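Local coordinates for mandelate racemase/muconate lactonizing protein (Thermobispora bispora, PDB 3VC5) that probably converts D-glucarate to 5-dehydro-4-deoxy-D-glucarate by removing water, as a magnesium-dependent glucarate dehydratase of the enolase superfamily, at residues D181-A186 with W370-D375; I345-M350 with C364-P369; L198-Y203 with D229-L234; G380-V385 with L397-D402. All blocks are in the same frame, centred on the assembly; numbering follows the deposited sequence. Where two conformers were deposited one is given.

Contact 1. Residues D181-A186 with W370-D375; sequences DRFGPA and WQDGQD
Phe-183 and Trp-370 form an edge-to-face aromatic pair between two loops of the (beta/alpha)7-beta barrel of the enolase superfamily, after strand 161-169 and before strand 388-390. The six-membered ring of Trp-370 turns its edge to one face of Phe-183, centroids 4.9 Å apart and planes at 64°; Trp-370 CZ3 comes within 3.6 Å of Phe-183 CG. The indole NE1 bonds to Tyr-167 O, and the side chain lies about 8 Å from that of Lys-211, a predicted proton acceptor. Arg-182 CG lies over the opposite face of Phe-183, set between the backbone N and carbonyl carbon (chi1 74°), and the chain runs extended to Asp-372. Replacing Phe-183 by alanine would probably leave the Trp-370 edge without its facing ring and strip the Arg-182 chain of the apolar surface it lies on, though its salt bridges would remain.

In a side-on salt bridge, Arg-182 NE and NH2 grip Asp-372 OD1, at 2.9 and 3.1 Å, from one face of the carboxylate, with OD1 in the guanidinium plane; NH1 has a second acidic partner, Glu-202. A type I' beta turn, Gln-371 to Gln-374, presents Asp-372; in it Gln-374 N and NE2 reach Gln-371 O from opposite faces, NE2 at 2.9 Å.

Contact 2. Residues I345-M350 with C364-P369; sequences ISLAAM and CDTHTP. With PO4 (phosphate ion), chain B.
Met-350 of helix 344-355 reaches the backbone of Asp-365 inside the (beta/alpha)7-beta barrel of the enolase superfamily. Segment 364-369 starts where the barrel closes: Cys-364 pairs by backbone bonds with Pro-163 and Ser-165 of strand 161-169, and Asp-365 with Met-337 of strand 334-337. Asp-365 O is buried and has no hydrogen-bond partner in the model; the nearest group of the helix is a methyl, Met-350 CE at 3.4 Å, brought there by a bend at chi3 (77°). The side chain of Asp-365 leaves the backbone away from the helix; its carboxylate, close to the magnesium ligand Glu-264, makes salt bridges to Lys-209 and Arg-237 and accepts a hydrogen bond from Ser-165.

Thr-366 points back to the helix, and its OG1 shares a 2.7 Å hydrogen bond with Thr-368 OG1 and another with His-342. His-367 lies at the active site, its ring reaching a phosphate ion. Its NE2 donates to phosphate O2, at 2.7 Å and 137°, with O2 near the ring plane, while ND1 bonds to Ser-339. The ion, probably from the crystallisation liquor, is also held by Lys-211, a predicted proton acceptor, and by Asn-42, His-47 and Arg-421. A leucine in place of His-367 would probably leave phosphate O2 without this donor and Ser-339 OG without its ring partner.

Thr-368 crosses Leu-347 at about a right angle, its OG1 4.0 Å from Leu-347 CD2 and 4.1 Å from Leu-347 CD1.

Contact 3. Residues L198-Y203 with D229-L234; sequences LLIGEY and DAFPGL
Ile-200 and Phe-231 approach from opposite directions, the tip of the isoleucine coming down over a face of the ring. This is a CH-pi contact: Ile-200 CD1 stands 4.0 Å from the centroid of the Phe-231 ring, 22° off its normal, and is displaced toward the rim, where Phe-231 CE1 is nearest at 3.7 Å. The long branch of Ile-200 makes the reach, because CG1 is anti to the carbonyl carbon (chi1 -71°) and CD1 continues outward in an extended chain.

Leu-234 meets the same methyl from another direction, with Leu-234 CD1 4.0 Å from Ile-200 CD1, so one carbon is shared between a ring face and a leucine branch. Phe-231 and Leu-234 are the ends of a type II beta turn that follows helix 217-230, closed by a backbone hydrogen bond from Leu-234 N to Phe-231 O. Gly-233 takes the positive phi of the turn, a conformation in which a side chain would jam against the preceding carbonyl.

The contact thus joins helix 189-203 to the turn that ends helix 217-230, the next helix outside the barrel; Ile-208 of strand 208-211, between them in sequence, touches all three side chains. No hydrogen bond or charge pair crosses the two segments, so their mutual hold rests on shape and dispersion between apolar groups near the surface.

Contact 4. Residues G380-V385 with L397-D402; sequences GALRFV and LGVELD
Ala-381 and Val-399 bring the two irregular backbones closest, with CA atoms 6.2 Å apart, yet no hydrogen bond passes between segments 380-385 and 397-402. Ala-381 CB points at the other backbone and rests against a carbonyl, 3.3 Å from Gly-398 O. Gly-398 itself has a positive phi (83°), which favours glycine.

The apolar part centres on one methyl of Val-399. Val-399 CG1 lies 3.9 Å from Leu-382 CD1, and the two side chains cross at a slant. Leu-382 reaches across because CG is anti to the carbonyl carbon (chi1 -58°), which carries CD1 to the valine. More loosely, Val-399 CG1 also lies 4.3 Å from Ala-381 CB, so that this one branch touches both Ala-381 and Leu-382.

The two segments run on either side of strand 388-390 in sequence. Leu-382 packs on Leu-347 and Val-399 on Ala-348, both of helix 344-355; Val-399 also touches Leu-67 of strand 65-71, and Leu-382 touches Val-389 of strand 388-390. Farther along, Asp-402 N-caps helix 403-415 through a bond from Ala-405 N to its OD1.

Contact 2 is the buried one, nearest the chain centre and beside the active site; contact 3 lies at the surface, and contacts 1 and 4 are partly buried. Only contact 1, with its aromatic pair and salt bridge, has hydrogen bonds between its segments; contact 2 sets methyls against polar atoms, contact 3 is purely apolar, and contact 4 adds a methyl-carbonyl contact to apolar packing. Segments 364-369 and 370-375 are consecutive, so contacts 1 and 2 share one loop. Helix 189-203 supplies a segment of contact 3 and reaches contact 1 through Glu-202 with Arg-182 and Leu-199 with Trp-370. Helix 344-355 belongs to contact 2 and underlies contact 4, while Tyr-203 and Phe-384 connect contacts 3 and 4.

Contact 1. Residues D181-A186 with W370-D375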
loop_
_atom_site.group_PDB
_atom_site.type_symbol
_atom_site.label_atom_id
_atom_site.label_comp_id
_atom_site.label_asym_id
_atom_site.label_seq_id
_atom_site.Cartn_x
_atom_site.Cartn_y
_atom_site.Cartn_z
ATOM N N ASP A 181 38.211 -5.361 20.384
ATOM C CA ASP A 181 37.307 -4.245 20.504
ATOM C C ASP A 181 36.811 -4.083 21.931
ATOM O O ASP A 181 37.101 -4.917 22.800
ATOM C CB ASP A 181 36.145 -4.400 19.516
ATOM C CG ASP A 181 35.339 -5.664 19.747
ATOM O OD1 ASP A 181 34.790 -5.847 20.854
ATOM O OD2 ASP A 181 35.222 -6.470 18.797
ATOM N N ARG A 182 36.078 -2.999 22.182
ATOM C CA ARG A 182 35.624 -2.707 23.540
ATOM C C ARG A 182 34.463 -3.574 24.023
ATOM O O ARG A 182 34.083 -3.480 25.190
ATOM C CB ARG A 182 35.250 -1.224 23.695
ATOM C CG ARG A 182 33.916 -0.829 23.033
ATOM C CD ARG A 182 33.624 0.661 23.206
ATOM N NE ARG A 182 32.279 1.045 22.769
ATOM C CZ ARG A 182 31.169 0.903 23.501
ATOM N NH1 ARG A 182 31.209 0.365 24.724
ATOM N NH2 ARG A 182 29.996 1.298 23.006
ATOM N N PHE A 183 33.886 -4.396 23.141
ATOM C CA PHE A 183 32.677 -5.147 23.510
ATOM C C PHE A 183 32.971 -6.443 24.259
ATOM O O PHE A 183 32.137 -6.911 25.055
ATOM C CB PHE A 183 31.827 -5.425 22.262
ATOM C CG PHE A 183 31.427 -4.160 21.545
ATOM C CD1 PHE A 183 30.474 -3.308 22.098
ATOM C CD2 PHE A 183 32.042 -3.800 20.362
ATOM C CE1 PHE A 183 30.126 -2.119 21.458
ATOM C CE2 PHE A 183 31.683 -2.643 19.702
ATOM C CZ PHE A 183 30.736 -1.793 20.247
ATOM N N GLY A 184 34.150 -7.017 24.020
ATOM C CA GLY A 184 34.528 -8.299 24.627
ATOM C C GLY A 184 34.019 -9.447 23.775
ATOM O O GLY A 184 33.134 -9.268 22.905
ATOM N N PRO A 185 34.569 -10.640 24.011
ATOM C CA PRO A 185 34.055 -11.856 23.378
ATOM C C PRO A 185 32.700 -12.221 23.985
ATOM O O PRO A 185 32.391 -11.798 25.114
ATOM C CB PRO A 185 35.101 -12.906 23.773
ATOM C CG PRO A 185 35.598 -12.428 25.112
ATOM C CD PRO A 185 35.626 -10.925 25.001
ATOM N N ALA A 186 31.907 -13.013 23.260
ATOM C CA ALA A 186 30.685 -13.614 23.809
ATOM C C ALA A 186 30.523 -14.972 23.134
ATOM O O ALA A 186 30.187 -15.061 21.952
ATOM C CB ALA A 186 29.461 -12.733 23.551
ATOM N N TRP A 370 26.973 -1.753 17.134
ATOM C CA TRP A 370 28.185 -2.427 16.670
ATOM C C TRP A 370 29.062 -1.499 15.858
ATOM O O TRP A 370 30.275 -1.750 15.712
ATOM C CB TRP A 370 27.791 -3.668 15.817
ATOM C CG TRP A 370 27.047 -4.653 16.716
ATOM C CD1 TRP A 370 25.754 -5.055 16.597
ATOM C CD2 TRP A 370 27.565 -5.311 17.895
ATOM N NE1 TRP A 370 25.427 -5.931 17.623
ATOM C CE2 TRP A 370 26.520 -6.086 18.437
ATOM C CE3 TRP A 370 28.806 -5.290 18.557
ATOM C CZ2 TRP A 370 26.690 -6.875 19.588
ATOM C CZ3 TRP A 370 28.968 -6.064 19.699
ATOM C CH2 TRP A 370 27.922 -6.836 20.206
ATOM N N GLN A 371 28.446 -0.450 15.293
ATOM C CA GLN A 371 29.218 0.506 14.502
ATOM C C GLN A 371 29.890 1.551 15.401
ATOM O O GLN A 371 30.658 2.376 14.924
ATOM C CB GLN A 371 28.341 1.147 13.426
ATOM C CG GLN A 371 28.530 0.454 12.059
ATOM C CD GLN A 371 28.445 -1.065 12.182
ATOM O OE1 GLN A 371 27.335 -1.625 12.315
ATOM N NE2 GLN A 371 29.606 -1.744 12.165
ATOM N N ASP A 372 29.628 1.476 16.679
ATOM C CA ASP A 372 30.314 2.291 17.688
ATOM C C ASP A 372 30.520 3.760 17.328
ATOM O O ASP A 372 31.582 4.300 17.501
ATOM C CB ASP A 372 31.616 1.629 18.070
ATOM C CG ASP A 372 32.032 1.911 19.507
ATOM O OD1 ASP A 372 31.222 2.277 20.339
ATOM O OD2 ASP A 372 33.202 1.807 19.745
ATOM N N GLY A 373 29.462 4.382 16.865
ATOM C CA GLY A 373 29.426 5.820 16.636
ATOM C C GLY A 373 29.882 6.253 15.263
ATOM O O GLY A 373 29.755 7.438 14.928
ATOM N N GLN A 374 30.377 5.318 14.440
ATOM C CA GLN A 374 30.781 5.700 13.066
ATOM C C GLN A 374 29.559 6.188 12.281
ATOM O O GLN A 374 28.507 5.543 12.302
ATOM C CB GLN A 374 31.409 4.515 12.316
ATOM C CG GLN A 374 32.707 3.984 12.938
ATOM C CD GLN A 374 33.144 2.671 12.348
ATOM O OE1 GLN A 374 34.056 2.617 11.512
ATOM N NE2 GLN A 374 32.492 1.594 12.767
ATOM N N ASP A 375 29.688 7.288 11.545
ATOM C CA ASP A 375 28.552 7.753 10.770
ATOM C C ASP A 375 28.986 8.783 9.747
ATOM O O ASP A 375 30.105 9.310 9.841
ATOM C CB ASP A 375 27.469 8.330 11.672
ATOM C CG ASP A 375 26.049 8.062 11.147
ATOM O OD1 ASP A 375 25.873 7.867 9.911
ATOM O OD2 ASP A 375 25.112 8.038 11.981
#

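Contact 2. Residues I345-M350 with C364-P369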
loop_
_atom_site.group_PDB
_atom_site.type_symbol
_atom_site.label_atom_id
_atom_site.label_comp_id
_atom_site.label_asym_id
_atom_site.label_seq_id
_atom_site.Cartn_x
_atom_site.Cartn_y
_atom_site.Cartn_z
ATOM N N ILE A 345 21.824 7.470 7.690
ATOM C CA ILE A 345 20.827 7.741 6.643
ATOM C C ILE A 345 19.805 6.606 6.678
ATOM O O ILE A 345 18.590 6.843 6.753
ATOM C CB ILE A 345 21.482 7.870 5.269
ATOM C CG1 ILE A 345 22.361 9.133 5.245
ATOM C CG2 ILE A 345 20.394 7.868 4.139
ATOM C CD1 ILE A 345 23.412 9.086 4.115
ATOM N N SER A 346 20.304 5.374 6.691
ATOM C CA SER A 346 19.427 4.186 6.829
ATOM C C SER A 346 18.658 4.256 8.153
ATOM O O SER A 346 17.465 3.982 8.182
ATOM C CB SER A 346 20.224 2.888 6.773
ATOM O OG SER A 346 20.553 2.632 5.425
ATOM N N LEU A 347 19.323 4.645 9.245
ATOM C CA LEU A 347 18.606 4.707 10.546
ATOM C C LEU A 347 17.477 5.735 10.499
ATOM O O LEU A 347 16.358 5.460 10.988
ATOM C CB LEU A 347 19.535 5.052 11.718
ATOM C CG LEU A 347 18.880 4.962 13.114
ATOM C CD1 LEU A 347 18.322 3.591 13.431
ATOM C CD2 LEU A 347 19.891 5.367 14.182
ATOM N N ALA A 348 17.715 6.887 9.858
ATOM C CA ALA A 348 16.661 7.922 9.758
ATOM C C ALA A 348 15.499 7.339 8.929
ATOM O O ALA A 348 14.332 7.459 9.304
ATOM C CB ALA A 348 17.185 9.168 9.101
ATOM N N ALA A 349 15.842 6.693 7.806
ATOM C CA ALA A 349 14.802 6.145 6.924
ATOM C C ALA A 349 13.978 5.055 7.633
ATOM O O ALA A 349 12.746 5.050 7.554
ATOM C CB ALA A 349 15.408 5.631 5.657
ATOM N N MET A 350 14.669 4.150 8.326
ATOM C CA MET A 350 14.021 3.116 9.125
ATOM C C MET A 350 13.050 3.704 10.113
ATOM O O MET A 350 11.940 3.188 10.323
ATOM C CB MET A 350 15.057 2.228 9.842
ATOM C CG MET A 350 15.931 1.422 8.871
ATOM S SD MET A 350 17.526 0.936 9.613
ATOM C CE MET A 350 17.030 -0.412 10.653
ATOM N N CYS A 364 11.995 -2.708 16.108
ATOM C CA CYS A 364 12.802 -2.927 14.912
ATOM C C CYS A 364 14.208 -3.364 15.269
ATOM O O CYS A 364 14.755 -2.981 16.317
ATOM C CB CYS A 364 12.912 -1.639 14.069
ATOM S SG CYS A 364 11.355 -0.971 13.448
ATOM N N ASP A 365 14.841 -4.109 14.360
ATOM C CA ASP A 365 16.252 -4.469 14.552
ATOM C C ASP A 365 17.151 -3.334 14.096
ATOM O O ASP A 365 16.799 -2.595 13.185
ATOM C CB ASP A 365 16.597 -5.733 13.773
ATOM C CG ASP A 365 15.960 -6.975 14.370
ATOM O OD1 ASP A 365 15.493 -6.931 15.528
ATOM O OD2 ASP A 365 15.864 -7.977 13.630
ATOM N N THR A 366 18.308 -3.192 14.746
ATOM C CA THR A 366 19.369 -2.336 14.210
ATOM C C THR A 366 20.749 -2.846 14.635
ATOM O O THR A 366 20.908 -3.384 15.750
ATOM C CB THR A 366 19.224 -0.854 14.649
ATOM O OG1 THR A 366 20.268 -0.088 14.023
ATOM C CG2 THR A 366 19.227 -0.678 16.162
ATOM N N HIS A 367 21.739 -2.702 13.752
ATOM C CA HIS A 367 23.138 -3.006 14.082
ATOM C C HIS A 367 23.837 -1.809 14.719
ATOM O O HIS A 367 25.015 -1.881 15.036
ATOM C CB HIS A 367 23.907 -3.412 12.832
ATOM C CG HIS A 367 23.558 -4.780 12.308
ATOM N ND1 HIS A 367 22.375 -5.061 11.644
ATOM C CD2 HIS A 367 24.242 -5.949 12.365
ATOM C CE1 HIS A 367 22.366 -6.340 11.293
ATOM N NE2 HIS A 367 23.492 -6.897 11.710
ATOM N N THR A 368 23.116 -0.710 14.897
ATOM C CA THR A 368 23.759 0.547 15.311
ATOM C C THR A 368 24.851 0.415 16.395
ATOM O O THR A 368 25.940 0.926 16.211
ATOM C CB THR A 368 22.704 1.607 15.714
ATOM O OG1 THR A 368 21.933 1.987 14.554
ATOM C CG2 THR A 368 23.372 2.833 16.338
ATOM N N PRO A 369 24.583 -0.301 17.510
ATOM C CA PRO A 369 25.629 -0.292 18.577
ATOM C C PRO A 369 26.992 -0.794 18.067
ATOM O O PRO A 369 28.045 -0.333 18.522
ATOM C CB PRO A 369 25.065 -1.266 19.610
ATOM C CG PRO A 369 23.536 -1.168 19.400
ATOM C CD PRO A 369 23.386 -1.080 17.906
HETATM P P PO4 B . 23.748 -10.237 9.622
HETATM O O1 PO4 B . 24.712 -11.270 10.063
HETATM O O2 PO4 B . 24.297 -8.930 10.154
HETATM O O3 PO4 B . 23.665 -10.169 8.155
HETATM O O4 PO4 B . 22.458 -10.555 10.183
#

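Contact 3. Residues L198-Y203 with D229-L234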
loop_
_atom_site.group_PDB
_atom_site.type_symbol
_atom_site.label_atom_id
_atom_site.label_comp_id
_atom_site.label_asym_id
_atom_site.label_seq_id
_atom_site.Cartn_x
_atom_site.Cartn_y
_atom_site.Cartn_z
ATOM N N LEU A 198 25.686 -4.618 28.680
ATOM C CA LEU A 198 26.439 -3.530 28.080
ATOM C C LEU A 198 25.543 -2.720 27.112
ATOM O O LEU A 198 25.394 -1.507 27.274
ATOM C CB LEU A 198 27.682 -4.089 27.379
ATOM C CG LEU A 198 28.763 -3.162 26.817
ATOM C CD1 LEU A 198 29.993 -3.949 26.389
ATOM C CD2 LEU A 198 28.236 -2.358 25.662
ATOM N N LEU A 199 24.925 -3.389 26.134
ATOM C CA LEU A 199 24.106 -2.681 25.150
ATOM C C LEU A 199 22.873 -2.037 25.778
ATOM O O LEU A 199 22.506 -0.919 25.418
ATOM C CB LEU A 199 23.658 -3.627 24.019
ATOM C CG LEU A 199 24.567 -3.740 22.782
ATOM C CD1 LEU A 199 26.005 -3.976 23.138
ATOM C CD2 LEU A 199 24.048 -4.813 21.803
ATOM N N ILE A 200 22.192 -2.758 26.667
ATOM C CA ILE A 200 21.003 -2.213 27.315
ATOM C C ILE A 200 21.367 -1.027 28.199
ATOM O O ILE A 200 20.649 -0.024 28.231
ATOM C CB ILE A 200 20.207 -3.308 28.072
ATOM C CG1 ILE A 200 19.535 -4.246 27.055
ATOM C CG2 ILE A 200 19.140 -2.693 28.998
ATOM C CD1 ILE A 200 19.093 -5.589 27.653
ATOM N N GLY A 201 22.519 -1.109 28.855
ATOM C CA GLY A 201 22.974 0.006 29.704
ATOM C C GLY A 201 23.172 1.262 28.874
ATOM O O GLY A 201 22.807 2.356 29.301
ATOM N N GLU A 202 23.739 1.100 27.679
ATOM C CA GLU A 202 24.056 2.237 26.810
ATOM C C GLU A 202 22.869 2.805 26.056
ATOM O O GLU A 202 22.733 4.030 25.941
ATOM C CB GLU A 202 25.206 1.890 25.850
ATOM C CG GLU A 202 26.513 1.556 26.593
ATOM C CD GLU A 202 27.677 1.138 25.691
ATOM O OE1 GLU A 202 27.495 1.075 24.459
ATOM O OE2 GLU A 202 28.791 0.888 26.234
ATOM N N TYR A 203 22.018 1.928 25.525
ATOM C CA TYR A 203 20.963 2.355 24.602
ATOM C C TYR A 203 19.542 2.284 25.197
ATOM O O TYR A 203 18.621 2.932 24.687
ATOM C CB TYR A 203 21.023 1.515 23.309
ATOM C CG TYR A 203 22.263 1.779 22.469
ATOM C CD1 TYR A 203 22.243 2.757 21.450
ATOM C CD2 TYR A 203 23.482 1.120 22.728
ATOM C CE1 TYR A 203 23.378 3.040 20.697
ATOM C CE2 TYR A 203 24.652 1.418 21.971
ATOM C CZ TYR A 203 24.576 2.386 20.963
ATOM O OH TYR A 203 25.694 2.690 20.206
ATOM N N ASP A 229 16.216 -14.903 32.399
ATOM C CA ASP A 229 16.383 -14.804 33.850
ATOM C C ASP A 229 17.010 -13.480 34.241
ATOM O O ASP A 229 16.666 -12.918 35.270
ATOM C CB ASP A 229 17.257 -15.933 34.376
ATOM C CG ASP A 229 16.628 -17.294 34.184
ATOM O OD1 ASP A 229 15.382 -17.390 34.038
ATOM O OD2 ASP A 229 17.393 -18.270 34.184
ATOM N N ALA A 230 17.925 -12.980 33.411
ATOM C CA ALA A 230 18.625 -11.735 33.707
ATOM C C ALA A 230 17.769 -10.509 33.397
ATOM O O ALA A 230 17.918 -9.475 34.046
ATOM C CB ALA A 230 19.930 -11.673 32.941
ATOM N N PHE A 231 16.862 -10.640 32.425
ATOM C CA PHE A 231 16.037 -9.526 31.965
ATOM C C PHE A 231 14.543 -9.861 31.936
ATOM O O PHE A 231 13.926 -9.902 30.863
ATOM C CB PHE A 231 16.515 -9.056 30.572
ATOM C CG PHE A 231 17.954 -8.631 30.556
ATOM C CD1 PHE A 231 18.323 -7.363 31.012
ATOM C CD2 PHE A 231 18.944 -9.511 30.134
ATOM C CE1 PHE A 231 19.664 -6.973 31.023
ATOM C CE2 PHE A 231 20.279 -9.144 30.146
ATOM C CZ PHE A 231 20.647 -7.863 30.595
ATOM N N PRO A 232 13.944 -10.091 33.118
ATOM C CA PRO A 232 12.523 -10.415 33.140
ATOM C C PRO A 232 11.699 -9.335 32.436
ATOM O O PRO A 232 12.012 -8.148 32.540
ATOM C CB PRO A 232 12.182 -10.425 34.644
ATOM C CG PRO A 232 13.479 -10.584 35.343
ATOM C CD PRO A 232 14.498 -9.907 34.474
ATOM N N GLY A 233 10.653 -9.746 31.731
ATOM C CA GLY A 233 9.747 -8.800 31.083
ATOM C C GLY A 233 10.118 -8.366 29.673
ATOM O O GLY A 233 9.266 -7.859 28.938
ATOM N N LEU A 234 11.376 -8.552 29.280
ATOM C CA LEU A 234 11.820 -8.101 27.946
ATOM C C LEU A 234 11.555 -9.169 26.892
ATOM O O LEU A 234 11.983 -10.312 27.055
ATOM C CB LEU A 234 13.306 -7.734 27.941
ATOM C CG LEU A 234 13.866 -6.659 28.886
ATOM C CD1 LEU A 234 15.148 -6.059 28.318
ATOM C CD2 LEU A 234 12.851 -5.572 29.191
#

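Contact 4. Residues G380-V385 with L397-D402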
loop_
_atom_site.group_PDB
_atom_site.type_symbol
_atom_site.label_atom_id
_atom_site.label_comp_id
_atom_site.label_asym_id
_atom_site.label_seq_id
_atom_site.Cartn_x
_atom_site.Cartn_y
_atom_site.Cartn_z
ATOM N N GLY A 380 23.730 14.884 16.220
ATOM C CA GLY A 380 22.680 15.240 17.187
ATOM C C GLY A 380 21.232 14.879 16.891
ATOM O O GLY A 380 20.354 15.080 17.731
ATOM N N ALA A 381 20.997 14.314 15.713
ATOM C CA ALA A 381 19.668 14.158 15.125
ATOM C C ALA A 381 19.018 12.833 15.509
ATOM O O ALA A 381 17.780 12.733 15.684
ATOM C CB ALA A 381 19.754 14.273 13.620
ATOM N N LEU A 382 19.856 11.810 15.590
ATOM C CA LEU A 382 19.404 10.474 15.913
ATOM C C LEU A 382 20.036 10.079 17.229
ATOM O O LEU A 382 21.261 10.036 17.346
ATOM C CB LEU A 382 19.833 9.483 14.827
ATOM C CG LEU A 382 19.342 9.784 13.410
ATOM C CD1 LEU A 382 20.168 9.015 12.357
ATOM C CD2 LEU A 382 17.860 9.456 13.258
ATOM N N ARG A 383 19.199 9.821 18.222
ATOM C CA ARG A 383 19.673 9.359 19.526
ATOM C C ARG A 383 18.738 8.267 19.989
ATOM O O ARG A 383 17.584 8.200 19.545
ATOM C CB ARG A 383 19.687 10.510 20.527
ATOM C CG ARG A 383 18.414 11.303 20.528
ATOM C CD ARG A 383 18.605 12.688 21.147
ATOM N NE ARG A 383 17.345 13.425 21.112
ATOM C CZ ARG A 383 16.503 13.503 22.136
ATOM N NH1 ARG A 383 16.798 12.914 23.289
ATOM N NH2 ARG A 383 15.374 14.186 22.013
ATOM N N PHE A 384 19.240 7.382 20.841
ATOM C CA PHE A 384 18.395 6.378 21.484
ATOM C C PHE A 384 18.056 6.836 22.893
ATOM O O PHE A 384 18.957 7.161 23.689
ATOM C CB PHE A 384 19.085 5.016 21.520
ATOM C CG PHE A 384 19.223 4.382 20.167
ATOM C CD1 PHE A 384 18.380 3.362 19.778
ATOM C CD2 PHE A 384 20.163 4.854 19.265
ATOM C CE1 PHE A 384 18.494 2.787 18.517
ATOM C CE2 PHE A 384 20.317 4.284 18.016
ATOM C CZ PHE A 384 19.456 3.262 17.618
ATOM N N VAL A 385 16.765 6.845 23.201
ATOM C CA VAL A 385 16.270 7.230 24.515
ATOM C C VAL A 385 15.373 6.092 24.982
ATOM O O VAL A 385 14.342 5.802 24.349
ATOM C CB VAL A 385 15.434 8.521 24.447
ATOM C CG1 VAL A 385 14.822 8.843 25.824
ATOM C CG2 VAL A 385 16.281 9.707 23.914
ATOM N N LEU A 397 14.501 13.751 5.984
ATOM C CA LEU A 397 14.916 12.694 6.913
ATOM C C LEU A 397 15.343 13.258 8.262
ATOM O O LEU A 397 15.375 12.537 9.263
ATOM C CB LEU A 397 16.056 11.862 6.310
ATOM C CG LEU A 397 15.689 10.932 5.150
ATOM C CD1 LEU A 397 16.973 10.397 4.497
ATOM C CD2 LEU A 397 14.761 9.786 5.627
ATOM N N GLY A 398 15.681 14.535 8.283
ATOM C CA GLY A 398 16.106 15.210 9.526
ATOM C C GLY A 398 17.584 14.979 9.812
ATOM O O GLY A 398 18.032 15.137 10.949
ATOM N N VAL A 399 18.354 14.583 8.793
ATOM C CA VAL A 399 19.807 14.421 8.970
ATOM C C VAL A 399 20.589 15.299 8.018
ATOM O O VAL A 399 20.075 15.727 6.989
ATOM C CB VAL A 399 20.276 12.946 8.814
ATOM C CG1 VAL A 399 19.707 12.090 9.957
ATOM C CG2 VAL A 399 19.926 12.368 7.413
ATOM N N GLU A 400 21.842 15.571 8.362
ATOM C CA GLU A 400 22.670 16.440 7.548
ATOM C C GLU A 400 23.934 15.666 7.226
ATOM O O GLU A 400 24.607 15.194 8.132
ATOM C CB GLU A 400 23.041 17.728 8.320
ATOM C CG GLU A 400 23.788 18.738 7.470
ATOM C CD GLU A 400 24.306 19.926 8.275
ATOM O OE1 GLU A 400 23.744 20.226 9.354
ATOM O OE2 GLU A 400 25.283 20.562 7.821
ATOM N N LEU A 401 24.256 15.535 5.943
ATOM C CA LEU A 401 25.500 14.911 5.528
ATOM C C LEU A 401 26.720 15.672 6.085
ATOM O O LEU A 401 26.794 16.899 6.019
ATOM C CB LEU A 401 25.569 14.892 4.001
ATOM C CG LEU A 401 26.753 14.123 3.418
ATOM C CD1 LEU A 401 26.708 12.645 3.856
ATOM C CD2 LEU A 401 26.770 14.271 1.897
ATOM N N ASP A 402 27.654 14.934 6.666
ATOM C CA ASP A 402 28.938 15.484 7.086
ATOM C C ASP A 402 29.916 15.092 5.990
ATOM O O ASP A 402 30.338 13.918 5.890
ATOM C CB ASP A 402 29.358 14.855 8.415
ATOM C CG ASP A 402 30.690 15.381 8.925
ATOM O OD1 ASP A 402 31.597 15.683 8.121
ATOM O OD2 ASP A 402 30.833 15.474 10.154
#